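Long-range contacts in japanin (Rhipicephalus appendiculatus, PDB 4BOE), which binds cholesterol in a lipocalin pocket and, as a salivary tick protein, modulates host immunity by blocking differentiation of dendritic cells from monocytes: residues Leu14-Ser19 with Cys138-Val144; Ser18-Phe22 with Glu109-Cys114; Val26-Arg32 with Arg43-Phe49. The contacts are given in a common frame with arbitrary orientation. Where two conformers were deposited one is given. Numbering follows the deposited sequence.

Interaction 1: residues Leu14-Ser19 with Cys138-Val144. With CLR (cholesterol), chain C.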
loop_
_atom_site.group_PDB
_atom_site.type_symbol
_atom_site.label_atom_id
_atom_site.label_comp_id
_atom_site.label_asym_id
_atom_site.label_seq_id
_atom_site.Cartn_x
_atom_site.Cartn_y
_atom_site.Cartn_z
ATOM N N LEU A 14 -0.340 -4.916 0.289
ATOM C CA LEU A 14 0.505 -4.658 -0.868
ATOM C C LEU A 14 0.546 -5.914 -1.731
ATOM O O LEU A 14 0.915 -6.985 -1.260
ATOM C CB LEU A 14 1.929 -4.245 -0.430
ATOM C CG LEU A 14 2.898 -3.888 -1.558
ATOM C CD1 LEU A 14 2.440 -2.657 -2.299
ATOM C CD2 LEU A 14 4.304 -3.719 -0.996
ATOM N N ALA A 15 0.032 -5.809 -2.942
ATOM C CA ALA A 15 -0.061 -6.958 -3.855
ATOM C C ALA A 15 0.961 -6.878 -4.984
ATOM O O ALA A 15 1.234 -7.877 -5.628
ATOM C CB ALA A 15 -1.459 -7.023 -4.437
ATOM N N GLY A 16 1.516 -5.707 -5.245
ATOM C CA GLY A 16 2.470 -5.560 -6.332
ATOM C C GLY A 16 3.152 -4.222 -6.239
ATOM O O GLY A 16 2.578 -3.300 -5.688
ATOM N N HIS A 17 4.380 -4.122 -6.763
ATOM C CA HIS A 17 5.128 -2.874 -6.799
ATOM C C HIS A 17 6.198 -2.905 -7.877
ATOM O O HIS A 17 6.521 -3.969 -8.382
ATOM C CB HIS A 17 5.751 -2.533 -5.443
ATOM C CG HIS A 17 6.708 -3.574 -4.946
ATOM N ND1 HIS A 17 8.039 -3.580 -5.327
ATOM C CD2 HIS A 17 6.490 -4.623 -4.122
ATOM C CE1 HIS A 17 8.569 -4.639 -4.746
ATOM N NE2 HIS A 17 7.662 -5.308 -4.038
ATOM N N SER A 18 6.762 -1.747 -8.199
ATOM C CA SER A 18 7.886 -1.629 -9.151
ATOM C C SER A 18 9.150 -2.142 -8.444
ATOM O O SER A 18 9.312 -1.847 -7.262
ATOM C CB SER A 18 8.107 -0.163 -9.536
ATOM O OG SER A 18 7.003 0.358 -10.241
ATOM N N SER A 19 9.990 -2.950 -9.121
ATOM C CA SER A 19 11.222 -3.531 -8.503
ATOM C C SER A 19 12.118 -2.531 -7.793
ATOM O O SER A 19 12.678 -2.853 -6.761
ATOM C CB SER A 19 12.059 -4.286 -9.537
ATOM O OG SER A 19 12.529 -3.357 -10.495
ATOM N N CYS A 138 2.749 -0.091 -14.723
ATOM C CA CYS A 138 3.862 -0.173 -13.761
ATOM C C CYS A 138 5.183 -0.547 -14.398
ATOM O O CYS A 138 5.242 -1.599 -15.005
ATOM C CB CYS A 138 3.497 -1.185 -12.676
ATOM S SG CYS A 138 4.445 -1.044 -11.136
ATOM N N PRO A 139 6.269 0.246 -14.208
ATOM C CA PRO A 139 7.561 -0.210 -14.746
ATOM C C PRO A 139 8.098 -1.320 -13.838
ATOM O O PRO A 139 7.924 -1.242 -12.617
ATOM C CB PRO A 139 8.457 1.036 -14.674
ATOM C CG PRO A 139 7.825 1.896 -13.663
ATOM C CD PRO A 139 6.382 1.584 -13.581
ATOM N N ASP A 140 8.701 -2.362 -14.428
ATOM C CA ASP A 140 9.316 -3.477 -13.678
ATOM C C ASP A 140 8.398 -4.044 -12.592
ATOM O O ASP A 140 8.794 -4.114 -11.429
ATOM C CB ASP A 140 10.628 -3.005 -13.038
ATOM C CG ASP A 140 11.572 -2.239 -13.949
ATOM O OD1 ASP A 140 11.841 -2.723 -15.080
ATOM O OD2 ASP A 140 12.036 -1.150 -13.540
ATOM N N PRO A 141 7.154 -4.400 -12.959
ATOM C CA PRO A 141 6.180 -4.909 -11.994
ATOM C C PRO A 141 6.653 -6.209 -11.278
ATOM O O PRO A 141 7.123 -7.143 -11.939
ATOM C CB PRO A 141 4.932 -5.138 -12.860
ATOM C CG PRO A 141 5.466 -5.426 -14.199
ATOM C CD PRO A 141 6.773 -4.751 -14.342
ATOM N N VAL A 142 6.597 -6.207 -9.940
ATOM C CA VAL A 142 6.914 -7.332 -9.071
ATOM C C VAL A 142 5.616 -7.699 -8.327
ATOM O O VAL A 142 5.187 -6.921 -7.469
ATOM C CB VAL A 142 8.031 -6.990 -8.057
ATOM C CG1 VAL A 142 8.231 -8.131 -7.070
ATOM C CG2 VAL A 142 9.340 -6.661 -8.760
ATOM N N PRO A 143 5.035 -8.897 -8.579
ATOM C CA PRO A 143 3.877 -9.315 -7.781
ATOM C C PRO A 143 4.347 -9.765 -6.373
ATOM O O PRO A 143 5.463 -10.257 -6.218
ATOM C CB PRO A 143 3.281 -10.481 -8.589
ATOM C CG PRO A 143 4.501 -11.109 -9.279
ATOM C CD PRO A 143 5.543 -10.004 -9.432
ATOM N N VAL A 144 3.517 -9.553 -5.352
ATOM C CA VAL A 144 3.831 -9.993 -3.996
ATOM C C VAL A 144 3.053 -11.328 -3.873
ATOM O O VAL A 144 1.832 -11.297 -3.881
ATOM C CB VAL A 144 3.425 -8.967 -2.898
ATOM C CG1 VAL A 144 3.690 -9.533 -1.489
ATOM C CG2 VAL A 144 4.168 -7.638 -3.087
HETATM C C1 CLR C . 7.554 -1.932 1.232
HETATM C C2 CLR C . 8.627 -2.973 0.918
HETATM C C3 CLR C . 8.479 -3.512 -0.488
HETATM C C4 CLR C . 8.515 -2.381 -1.495
HETATM C C5 CLR C . 7.538 -1.271 -1.171
HETATM C C6 CLR C . 6.722 -0.804 -2.108
HETATM C C7 CLR C . 5.715 0.284 -1.909
HETATM C C8 CLR C . 5.967 1.088 -0.640
HETATM C C9 CLR C . 6.285 0.126 0.528
HETATM C C10 CLR C . 7.560 -0.738 0.264
HETATM C C11 CLR C . 6.321 0.859 1.882
HETATM C C12 CLR C . 5.096 1.736 2.137
HETATM C C13 CLR C . 4.842 2.750 1.007
HETATM C C14 CLR C . 4.742 1.932 -0.298
HETATM C C15 CLR C . 4.219 2.950 -1.319
HETATM C C16 CLR C . 3.199 3.751 -0.508
HETATM C C17 CLR C . 3.444 3.411 0.983
HETATM C C18 CLR C . 5.964 3.807 0.969
HETATM C C19 CLR C . 8.864 0.066 0.462
HETATM C C20 CLR C . 3.148 4.600 1.917
HETATM C C21 CLR C . 3.364 4.266 3.400
HETATM C C22 CLR C . 1.727 5.145 1.684
HETATM C C23 CLR C . 0.584 4.103 1.627
HETATM C C24 CLR C . -0.754 4.746 1.418
HETATM C C25 CLR C . -1.974 3.903 1.116
HETATM C C26 CLR C . -1.879 2.407 0.954
HETATM C C27 CLR C . -3.268 4.350 1.749
HETATM O O1 CLR C . 9.581 -4.390 -0.763
#

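Interaction 2: residues Ser18-Phe22 with Glu109-Cys114. With CLR (cholesterol), chain C.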
loop_
_atom_site.group_PDB
_atom_site.type_symbol
_atom_site.label_atom_id
_atom_site.label_comp_id
_atom_site.label_asym_id
_atom_site.label_seq_id
_atom_site.Cartn_x
_atom_site.Cartn_y
_atom_site.Cartn_z
ATOM N N SER A 18 6.762 -1.747 -8.199
ATOM C CA SER A 18 7.886 -1.629 -9.151
ATOM C C SER A 18 9.150 -2.142 -8.444
ATOM O O SER A 18 9.312 -1.847 -7.262
ATOM C CB SER A 18 8.107 -0.163 -9.536
ATOM O OG SER A 18 7.003 0.358 -10.241
ATOM N N SER A 19 9.990 -2.950 -9.121
ATOM C CA SER A 19 11.222 -3.531 -8.503
ATOM C C SER A 19 12.118 -2.531 -7.793
ATOM O O SER A 19 12.678 -2.853 -6.761
ATOM C CB SER A 19 12.059 -4.286 -9.537
ATOM O OG SER A 19 12.529 -3.357 -10.495
ATOM N N LYS A 20 12.259 -1.330 -8.327
ATOM C CA LYS A 20 13.109 -0.283 -7.733
ATOM C C LYS A 20 12.754 0.033 -6.259
ATOM O O LYS A 20 13.628 0.470 -5.502
ATOM C CB LYS A 20 13.004 0.998 -8.588
ATOM C CG LYS A 20 13.717 2.226 -8.035
ATOM C CD LYS A 20 13.758 3.371 -9.044
ATOM C CE LYS A 20 14.589 4.534 -8.553
ATOM N NZ LYS A 20 13.960 5.843 -8.878
ATOM N N LEU A 21 11.471 -0.116 -5.879
ATOM C CA LEU A 21 11.024 0.147 -4.511
ATOM C C LEU A 21 11.429 -0.939 -3.497
ATOM O O LEU A 21 11.460 -0.653 -2.292
ATOM C CB LEU A 21 9.505 0.250 -4.494
ATOM C CG LEU A 21 8.911 1.429 -5.252
ATOM C CD1 LEU A 21 7.445 1.297 -5.337
ATOM C CD2 LEU A 21 9.274 2.713 -4.617
ATOM N N PHE A 22 11.701 -2.162 -3.992
ATOM C CA PHE A 22 12.003 -3.365 -3.237
ATOM C C PHE A 22 12.940 -3.184 -2.036
ATOM O O PHE A 22 14.037 -2.681 -2.200
ATOM C CB PHE A 22 12.584 -4.450 -4.151
ATOM C CG PHE A 22 12.815 -5.778 -3.450
ATOM C CD1 PHE A 22 11.766 -6.646 -3.208
ATOM C CD2 PHE A 22 14.096 -6.175 -3.078
ATOM C CE1 PHE A 22 11.983 -7.878 -2.573
ATOM C CE2 PHE A 22 14.307 -7.406 -2.437
ATOM C CZ PHE A 22 13.253 -8.259 -2.220
ATOM N N GLU A 109 9.095 11.006 -10.431
ATOM C CA GLU A 109 9.923 10.177 -11.307
ATOM C C GLU A 109 9.308 10.120 -12.722
ATOM O O GLU A 109 8.088 9.955 -12.842
ATOM C CB GLU A 109 10.039 8.761 -10.737
ATOM C CG GLU A 109 10.794 8.684 -9.422
ATOM C CD GLU A 109 10.622 7.371 -8.673
ATOM O OE1 GLU A 109 9.515 6.785 -8.738
ATOM O OE2 GLU A 109 11.588 6.943 -7.997
ATOM N N VAL A 110 10.147 10.262 -13.792
ATOM C CA VAL A 110 9.680 10.163 -15.196
ATOM C C VAL A 110 9.234 8.725 -15.443
ATOM O O VAL A 110 8.166 8.519 -15.991
ATOM C CB VAL A 110 10.705 10.655 -16.274
ATOM C CG1 VAL A 110 11.979 9.791 -16.325
ATOM C CG2 VAL A 110 10.053 10.705 -17.660
ATOM N N ARG A 111 10.021 7.741 -14.982
ATOM C CA ARG A 111 9.677 6.319 -15.058
ATOM C C ARG A 111 9.029 6.034 -13.694
ATOM O O ARG A 111 9.642 5.541 -12.760
ATOM C CB ARG A 111 10.936 5.490 -15.338
ATOM C CG ARG A 111 10.670 4.119 -15.889
ATOM C CD ARG A 111 11.866 3.615 -16.671
ATOM N NE ARG A 111 11.645 2.245 -17.121
ATOM C CZ ARG A 111 11.764 1.166 -16.357
ATOM N NH1 ARG A 111 12.131 1.278 -15.082
ATOM N NH2 ARG A 111 11.517 -0.036 -16.858
ATOM N N SER A 112 7.795 6.472 -13.565
ATOM C CA SER A 112 7.074 6.456 -12.307
ATOM C C SER A 112 6.868 5.063 -11.649
ATOM O O SER A 112 6.223 4.206 -12.252
ATOM C CB SER A 112 5.735 7.130 -12.508
ATOM O OG SER A 112 5.083 7.259 -11.266
ATOM N N THR A 113 7.367 4.881 -10.398
ATOM C CA THR A 113 7.198 3.632 -9.670
ATOM C C THR A 113 5.755 3.533 -9.187
ATOM O O THR A 113 5.121 4.541 -8.887
ATOM C CB THR A 113 8.188 3.462 -8.523
ATOM O OG1 THR A 113 7.975 4.469 -7.556
ATOM C CG2 THR A 113 9.637 3.417 -8.998
ATOM N N CYS A 114 5.317 2.306 -9.026
ATOM C CA CYS A 114 3.937 2.014 -8.645
ATOM C C CYS A 114 3.818 1.028 -7.500
ATOM O O CYS A 114 4.714 0.262 -7.227
ATOM C CB CYS A 114 3.143 1.522 -9.860
ATOM S SG CYS A 114 2.957 -0.284 -9.938
HETATM C C1 CLR C . 7.554 -1.932 1.232
HETATM C C2 CLR C . 8.627 -2.973 0.918
HETATM C C3 CLR C . 8.479 -3.512 -0.488
HETATM C C4 CLR C . 8.515 -2.381 -1.495
HETATM C C5 CLR C . 7.538 -1.271 -1.171
HETATM C C6 CLR C . 6.722 -0.804 -2.108
HETATM C C7 CLR C . 5.715 0.284 -1.909
HETATM C C8 CLR C . 5.967 1.088 -0.640
HETATM C C9 CLR C . 6.285 0.126 0.528
HETATM C C10 CLR C . 7.560 -0.738 0.264
HETATM C C11 CLR C . 6.321 0.859 1.882
HETATM C C12 CLR C . 5.096 1.736 2.137
HETATM C C13 CLR C . 4.842 2.750 1.007
HETATM C C14 CLR C . 4.742 1.932 -0.298
HETATM C C15 CLR C . 4.219 2.950 -1.319
HETATM C C16 CLR C . 3.199 3.751 -0.508
HETATM C C17 CLR C . 3.444 3.411 0.983
HETATM C C18 CLR C . 5.964 3.807 0.969
HETATM C C19 CLR C . 8.864 0.066 0.462
HETATM C C20 CLR C . 3.148 4.600 1.917
HETATM C C21 CLR C . 3.364 4.266 3.400
HETATM C C22 CLR C . 1.727 5.145 1.684
HETATM C C23 CLR C . 0.584 4.103 1.627
HETATM C C24 CLR C . -0.754 4.746 1.418
HETATM C C25 CLR C . -1.974 3.903 1.116
HETATM C C26 CLR C . -1.879 2.407 0.954
HETATM C C27 CLR C . -3.268 4.350 1.749
HETATM O O1 CLR C . 9.581 -4.390 -0.763
#

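Interaction 3: residues Val26-Arg32 with Arg43-Phe49. With CLR (cholesterol), chain C.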
loop_
_atom_site.group_PDB
_atom_site.type_symbol
_atom_site.label_atom_id
_atom_site.label_comp_id
_atom_site.label_asym_id
_atom_site.label_seq_id
_atom_site.Cartn_x
_atom_site.Cartn_y
_atom_site.Cartn_z
ATOM N N VAL A 26 11.671 -7.366 3.897
ATOM C CA VAL A 26 10.404 -6.755 4.285
ATOM C C VAL A 26 9.267 -7.577 3.683
ATOM O O VAL A 26 9.239 -7.800 2.482
ATOM C CB VAL A 26 10.334 -5.264 3.940
ATOM C CG1 VAL A 26 8.941 -4.698 4.246
ATOM C CG2 VAL A 26 11.391 -4.504 4.725
ATOM N N GLY A 27 8.371 -8.078 4.514
ATOM C CA GLY A 27 7.242 -8.880 4.023
ATOM C C GLY A 27 5.978 -8.526 4.743
ATOM O O GLY A 27 6.002 -7.683 5.625
ATOM N N CYS A 28 4.873 -9.172 4.366
ATOM C CA CYS A 28 3.555 -9.012 4.983
ATOM C C CYS A 28 3.133 -7.517 5.082
ATOM O O CYS A 28 2.550 -7.134 6.088
ATOM C CB CYS A 28 3.539 -9.692 6.359
ATOM S SG CYS A 28 4.153 -11.417 6.378
ATOM N N VAL A 29 3.431 -6.687 4.044
ATOM C CA VAL A 29 3.152 -5.233 4.046
ATOM C C VAL A 29 1.666 -4.981 3.914
ATOM O O VAL A 29 1.006 -5.501 3.001
ATOM C CB VAL A 29 3.977 -4.446 3.001
ATOM C CG1 VAL A 29 3.638 -2.957 3.021
ATOM C CG2 VAL A 29 5.459 -4.641 3.236
ATOM N N LYS A 30 1.129 -4.240 4.864
ATOM C CA LYS A 30 -0.291 -3.919 4.909
ATOM C C LYS A 30 -0.535 -2.631 5.687
ATOM O O LYS A 30 0.332 -2.150 6.405
ATOM C CB LYS A 30 -1.078 -5.096 5.533
ATOM C CG LYS A 30 -0.820 -5.325 7.001
ATOM C CD LYS A 30 -1.612 -6.474 7.603
ATOM C CE LYS A 30 -0.791 -7.699 7.800
ATOM N NZ LYS A 30 -1.572 -8.849 8.340
ATOM N N THR A 31 -1.717 -2.073 5.537
ATOM C CA THR A 31 -2.071 -0.853 6.248
ATOM C C THR A 31 -3.471 -0.983 6.861
ATOM O O THR A 31 -4.417 -1.317 6.152
ATOM C CB THR A 31 -1.874 0.436 5.375
ATOM O OG1 THR A 31 -2.436 1.536 6.056
ATOM C CG2 THR A 31 -2.555 0.390 4.044
ATOM N N ARG A 32 -3.594 -0.719 8.183
ATOM C CA ARG A 32 -4.876 -0.743 8.877
ATOM C C ARG A 32 -5.316 0.673 9.173
ATOM O O ARG A 32 -4.501 1.537 9.490
ATOM C CB ARG A 32 -4.837 -1.535 10.197
ATOM C CG ARG A 32 -4.258 -2.918 10.121
ATOM C CD ARG A 32 -4.666 -3.682 11.344
ATOM N NE ARG A 32 -4.056 -5.010 11.399
ATOM C CZ ARG A 32 -2.928 -5.320 12.029
ATOM N NH1 ARG A 32 -2.237 -4.387 12.682
ATOM N NH2 ARG A 32 -2.474 -6.566 12.009
ATOM N N ARG A 43 -3.574 5.864 9.572
ATOM C CA ARG A 43 -3.458 4.445 9.321
ATOM C C ARG A 43 -2.100 3.969 9.871
ATOM O O ARG A 43 -1.158 4.750 10.008
ATOM C CB ARG A 43 -3.499 4.134 7.814
ATOM C CG ARG A 43 -4.621 4.774 6.984
ATOM C CD ARG A 43 -4.563 4.217 5.536
ATOM N NE ARG A 43 -4.918 2.804 5.550
ATOM C CZ ARG A 43 -6.138 2.294 5.459
ATOM N NH1 ARG A 43 -7.178 3.079 5.207
ATOM N NH2 ARG A 43 -6.323 0.980 5.556
ATOM N N SER A 44 -2.000 2.694 10.122
ATOM C CA SER A 44 -0.728 2.076 10.484
ATOM C C SER A 44 -0.101 1.448 9.242
ATOM O O SER A 44 -0.804 1.144 8.290
ATOM C CB SER A 44 -0.938 0.987 11.530
ATOM O OG SER A 44 -1.715 -0.070 10.995
ATOM N N LEU A 45 1.220 1.292 9.245
ATOM C CA LEU A 45 1.960 0.568 8.240
ATOM C C LEU A 45 2.534 -0.614 9.009
ATOM O O LEU A 45 3.279 -0.416 9.949
ATOM C CB LEU A 45 3.051 1.424 7.614
ATOM C CG LEU A 45 3.869 0.734 6.523
ATOM C CD1 LEU A 45 3.022 0.386 5.305
ATOM C CD2 LEU A 45 4.976 1.609 6.123
ATOM N N ILE A 46 2.096 -1.822 8.682
ATOM C CA ILE A 46 2.467 -3.056 9.347
ATOM C C ILE A 46 3.299 -3.910 8.382
ATOM O O ILE A 46 2.978 -4.017 7.203
ATOM C CB ILE A 46 1.191 -3.822 9.786
ATOM C CG1 ILE A 46 0.236 -2.970 10.636
ATOM C CG2 ILE A 46 1.517 -5.127 10.511
ATOM C CD1 ILE A 46 0.837 -2.435 11.911
ATOM N N TYR A 47 4.343 -4.541 8.896
ATOM C CA TYR A 47 5.191 -5.437 8.093
ATOM C C TYR A 47 6.027 -6.303 8.987
ATOM O O TYR A 47 6.050 -6.101 10.193
ATOM C CB TYR A 47 6.075 -4.650 7.115
ATOM C CG TYR A 47 7.006 -3.657 7.760
ATOM C CD1 TYR A 47 6.555 -2.402 8.146
ATOM C CD2 TYR A 47 8.354 -3.955 7.949
ATOM C CE1 TYR A 47 7.410 -1.481 8.756
ATOM C CE2 TYR A 47 9.217 -3.046 8.542
ATOM C CZ TYR A 47 8.747 -1.796 8.925
ATOM O OH TYR A 47 9.588 -0.893 9.528
ATOM N N VAL A 48 6.663 -7.286 8.413
ATOM C CA VAL A 48 7.630 -8.105 9.126
ATOM C C VAL A 48 9.024 -7.833 8.530
ATOM O O VAL A 48 9.174 -7.662 7.329
ATOM C CB VAL A 48 7.298 -9.632 9.209
ATOM C CG1 VAL A 48 5.943 -9.850 9.858
ATOM C CG2 VAL A 48 7.353 -10.312 7.854
ATOM N N PHE A 49 10.022 -7.724 9.389
ATOM C CA PHE A 49 11.417 -7.624 8.991
ATOM C C PHE A 49 11.974 -8.992 9.383
ATOM O O PHE A 49 11.886 -9.376 10.540
ATOM C CB PHE A 49 12.117 -6.465 9.684
ATOM C CG PHE A 49 13.503 -6.251 9.138
ATOM C CD1 PHE A 49 13.698 -5.593 7.931
ATOM C CD2 PHE A 49 14.620 -6.674 9.849
ATOM C CE1 PHE A 49 14.985 -5.403 7.430
ATOM C CE2 PHE A 49 15.895 -6.510 9.337
ATOM C CZ PHE A 49 16.078 -5.868 8.139
HETATM C C1 CLR C . 7.554 -1.932 1.232
HETATM C C2 CLR C . 8.627 -2.973 0.918
HETATM C C3 CLR C . 8.479 -3.512 -0.488
HETATM C C4 CLR C . 8.515 -2.381 -1.495
HETATM C C5 CLR C . 7.538 -1.271 -1.171
HETATM C C6 CLR C . 6.722 -0.804 -2.108
HETATM C C7 CLR C . 5.715 0.284 -1.909
HETATM C C8 CLR C . 5.967 1.088 -0.640
HETATM C C9 CLR C . 6.285 0.126 0.528
HETATM C C10 CLR C . 7.560 -0.738 0.264
HETATM C C11 CLR C . 6.321 0.859 1.882
HETATM C C12 CLR C . 5.096 1.736 2.137
HETATM C C13 CLR C . 4.842 2.750 1.007
HETATM C C14 CLR C . 4.742 1.932 -0.298
HETATM C C15 CLR C . 4.219 2.950 -1.319
HETATM C C16 CLR C . 3.199 3.751 -0.508
HETATM C C17 CLR C . 3.444 3.411 0.983
HETATM C C18 CLR C . 5.964 3.807 0.969
HETATM C C19 CLR C . 8.864 0.066 0.462
HETATM C C20 CLR C . 3.148 4.600 1.917
HETATM C C21 CLR C . 3.364 4.266 3.400
HETATM C C22 CLR C . 1.727 5.145 1.684
HETATM C C23 CLR C . 0.584 4.103 1.627
HETATM C C24 CLR C . -0.754 4.746 1.418
HETATM C C25 CLR C . -1.974 3.903 1.116
HETATM C C26 CLR C . -1.879 2.407 0.954
HETATM C C27 CLR C . -3.268 4.350 1.749
HETATM O O1 CLR C . 9.581 -4.390 -0.763
HETATM O O HOH W 1 -2.440 -1.680 13.317
#

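Interaction 1: residues Leu14-Ser19 with Cys138-Val144
The short strand 141-143, which follows helix 128-137, adds itself antiparallel to the end of strand 12-18, an arrangement familiar from lipocalins, where a C-terminal segment pairs with the first barrel strand. Main-chain groups do most of the work. His17 and Val142 form a hydrogen-bonded pair, with His17 N to Val142 O at 3.0 Å and Val142 N to His17 O at 2.7 Å, and Val144 N adds a bond to Ala15 O at 2.8 Å. Pro141 and Pro143 have no amide hydrogen, but both fall at non-hydrogen-bonded positions, opposite Ser18 and Gly16, so the pairing loses no donor to them. On the other edge of strand 12-18, Ala15 and Gly16 both face Leu116 in a classic beta bulge. Where the strand ends, Ser19 N is taken up by Asp140 O at 2.8 Å, while Ser18 OG donates to Pro139 O at 3.0 Å and accepts from Cys114 N. The carboxylate of Asp140 turns to Arg111. His17 ND1 donates to Ser18 O at 2.9 Å, and the imidazole lies between Val142 CB over one face and C4 of cholesterol over the other. His17 CB also comes 3.9 Å from cholesterol C6, so the histidine packs against the ligand as part of the pocket wall.

Interaction 2: residues Ser18-Phe22 with Glu109-Cys114
Two loops meet at the end of the barrel by the hydroxyl-bearing ring of cholesterol: the turn that leaves strand 12-18, with a 3-10 segment at 19-21, whose Leu21 and Phe22 belong to the pocket, and the loop that leads into strand 114-118. Ser18 makes the central polar contacts. Its m rotamer (chi1 -65°) places OG within reach of the 109-114 loop, where it accepts from Cys114 N at 2.8 Å, while Ser18 N donates to Cys114 O at 3.0 Å, so one serine holds both main-chain polar groups of the cysteine; OG also donates to Pro139 O. Cys114 itself has an off-well chi1 of 100° in the given conformer, and its sulfur forms the disulfide with Cys138. Lys20 is stretched out, with chi1 to chi3 all t; NZ reaches Glu109 OE2 in a 2.8 Å salt bridge and CD passes 4.1 Å from Thr113 CG2. Glu109 (chi1 m, chi2 t) extends to the lysine, while OE1 takes a weak bond from Thr113 N at 3.3 Å. The buried Thr113, a p rotamer (chi1 64°), has OG1 3.7 Å from Leu21 CD2. Leu21, in the mt rotamer, fills the space between the loops and the ligand: CD1 lies 3.5 Å from Cys114 O, and the main-chain O of Leu21 is 3.5 Å from cholesterol C4. Phe22 CA lies 3.6 Å from the sterol O1, which is hydrogen-bonded to Glu23 N. The contact therefore grades from an ion pair at the surface, through buried serine-to-backbone bonds, to apolar and main-chain contacts with the ligand.

Interaction 3: residues Val26-Arg32 with Arg43-Phe49
Val26 opens the pairing with strand 40-49: its CG2 meets the edge of the Phe49 ring, 4.1 Å from CD1, and its CG1 lies 3.8 Å from Tyr47 CD2. Gly27 then forms a hydrogen-bonded pair with Val48 (Gly27 N to Val48 O 3.0 Å, Val48 N to Gly27 O 2.9 Å). At Cys28, whose phi/psi is 51/39, the chain turns a corner and a beta bulge shifts the register by one; SG touches Val48 CG2 at 3.7 Å and is disulfide-bonded to Cys150. Val29 returns to the pocket side, with CG2 4.0 Å from cholesterol C1. Lys30 pairs with Ile46 through bonds of 3.0 Å (Lys30 N to Ile46 O) and 2.9 Å (Ile46 N to Lys30 O). Thr31 OG1 donates to Ser44 O and accepts from Arg43 NE, both at 2.8 Å. Arg32 NH1 reaches Ser44 OG through a water. This hairpin forms barrel wall between strands 12-18 and 59-66, with helix 80-85 against Leu45 and Tyr47.

All three contacts touch cholesterol, but from different parts of the barrel. Interaction 3 joins two sequence-adjacent strands of the wall, buries the most surface, and has no exposed residue among those that touch. Interaction 1 brings the C-terminal part of the chain back to the first strand, and interaction 2 ties loops nearer the surface, where a salt bridge appears. Interactions 1 and 2 share Ser18 and are stitched together by the Cys138-Cys114 disulfide and the Asp140-Arg111 salt bridge. Interaction 3 lies about 16 Å from interaction 1, centre to centre, and meets it within the sheet, where Leu14 N probably bonds to Val29 O at 3.1 Å.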